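Local coordinates for protein APL1 (PDB 3O6N) that probably acts in complement-like immunity of the mosquito Anopheles gambiae, as a leucine-rich repeat protein that pairs with LRIM1, at residues R357-F360 / R361-R365. Sequence-based numbering, arbitrary orientation.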
# COMPACT_ATOMS: atom_id res chain seq x y z
N ARG A 357 -1.85 40.07 -10.51
CA ARG A 357 -3.00 40.92 -10.80
C ARG A 357 -3.84 40.33 -11.92
O ARG A 357 -5.07 40.29 -11.83
CB ARG A 357 -2.57 42.35 -11.14
CG ARG A 357 -2.09 43.11 -9.92
CD ARG A 357 -1.71 44.54 -10.26
NE ARG A 357 -0.68 45.00 -9.34
CZ ARG A 357 0.60 45.15 -9.68
NH1 ARG A 357 1.00 44.94 -10.92
NH2 ARG A 357 1.46 45.55 -8.76
N ALA A 358 -3.19 39.86 -12.98
CA ALA A 358 -3.90 39.23 -14.09
C ALA A 358 -4.57 37.95 -13.62
O ALA A 358 -5.73 37.69 -13.94
CB ALA A 358 -2.94 38.94 -15.24
N LEU A 359 -3.85 37.15 -12.84
CA LEU A 359 -4.36 35.87 -12.37
C LEU A 359 -5.69 36.04 -11.65
O LEU A 359 -6.66 35.35 -11.96
CB LEU A 359 -3.36 35.20 -11.44
CG LEU A 359 -3.73 33.80 -10.95
CD1 LEU A 359 -3.83 32.84 -12.13
CD2 LEU A 359 -2.72 33.31 -9.93
N PHE A 360 -5.73 36.98 -10.71
CA PHE A 360 -6.90 37.17 -9.86
C PHE A 360 -8.10 37.81 -10.55
O PHE A 360 -9.14 38.02 -9.93
CB PHE A 360 -6.52 37.92 -8.58
CG PHE A 360 -5.99 37.02 -7.49
CD1 PHE A 360 -6.80 36.65 -6.43
CD2 PHE A 360 -4.70 36.53 -7.56
CE1 PHE A 360 -6.32 35.82 -5.43
CE2 PHE A 360 -4.21 35.69 -6.57
CZ PHE A 360 -5.02 35.34 -5.50
N ARG A 361 -7.98 38.10 -11.84
CA ARG A 361 -9.15 38.50 -12.62
C ARG A 361 -10.05 37.28 -12.84
O ARG A 361 -11.25 37.42 -13.08
CB ARG A 361 -8.73 39.10 -13.96
CG ARG A 361 -7.94 40.39 -13.85
CD ARG A 361 -7.66 40.98 -15.23
NE ARG A 361 -8.88 41.46 -15.87
CZ ARG A 361 -8.99 41.72 -17.16
NH1 ARG A 361 -7.95 41.55 -17.97
NH2 ARG A 361 -10.14 42.16 -17.66
N ASN A 362 -9.47 36.09 -12.75
CA ASN A 362 -10.19 34.85 -13.06
C ASN A 362 -10.29 33.84 -11.92
O ASN A 362 -10.98 32.83 -12.05
CB ASN A 362 -9.56 34.17 -14.28
CG ASN A 362 -9.69 35.00 -15.53
OD1 ASN A 362 -10.73 35.62 -15.77
ND2 ASN A 362 -8.63 35.03 -16.33
N VAL A 363 -9.60 34.09 -10.82
CA VAL A 363 -9.67 33.20 -9.67
C VAL A 363 -9.48 34.01 -8.39
O VAL A 363 -8.86 35.08 -8.42
CB VAL A 363 -8.61 32.07 -9.76
CG1 VAL A 363 -7.23 32.60 -9.43
CG2 VAL A 363 -8.98 30.90 -8.84
N ALA A 364 -10.02 33.52 -7.29
CA ALA A 364 -9.92 34.23 -6.01
C ALA A 364 -10.08 33.26 -4.85
O ALA A 364 -10.04 32.05 -5.03
CB ALA A 364 -10.96 35.34 -5.93
N ARG A 365 -10.25 33.81 -3.65
CA ARG A 365 -10.47 32.99 -2.47
C ARG A 365 -11.96 32.79 -2.26
O ARG A 365 -12.75 33.68 -2.55
CB ARG A 365 -9.80 33.63 -1.25
CG ARG A 365 -8.29 33.73 -1.42
CD ARG A 365 -7.57 34.24 -0.19
NE ARG A 365 -6.13 34.07 -0.37
CZ ARG A 365 -5.37 34.86 -1.12
NH1 ARG A 365 -5.90 35.89 -1.76
NH2 ARG A 365 -4.07 34.61 -1.23
O HOH W 1 -6.51 34.19 -14.61
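Phe-360 lays its ring beside the chain that turns back past it: CD1 comes within 3.3 Å of Val-363 O, and CE1 lies 4.0 Å from Ala-364 CA. Further out, Arg-365, its chain stretched out as far as NE, brings its guanidinium to the outer part of the same ring, NH1 standing 3.7 Å from Phe-360 CE1. The guanidinium plane is tilted 22° from the ring plane. The position of this guanidinium is fixed from outside, since NH1 is hydrogen-bonded to His-383 O and NH2 to Asp-370 O; the ring of His-383 stacks on Phe-360 as well. At the root of the side chain, the CA-H of Phe-360 points at Val-363 O, 3.2 Å from CA to O.

Leu-359 and Val-363 run side by side on the buried side of the turn, Leu-359 CG 4.0 Å from Val-363 CG1. A chi1 of 75° turns that methyl inward over its own backbone and against Leu-359. Leu-359 O gathers several donors: a fairly straight bond from Asn-362 N (3.0 Å, 163° at the hydrogen), a weak one from Val-363 N, and a water that also accepts from Asn-362 ND2. The preceding carbonyl is used too, Arg-361 N reaching Ala-358 O at 3.1 Å.

Arg-361 CG rests against the carbonyl oxygen of Arg-357, whose guanidinium is salt-bridged to Glu-382 and Glu-389. Bonds from residue i+3 to i make a tight turn following helix 353-359, at the C-terminal end of the leucine-rich repeat solenoid, beyond its last parallel strand, 343-345, in a disulfide-bonded region consistent with a C-terminal LRR cap.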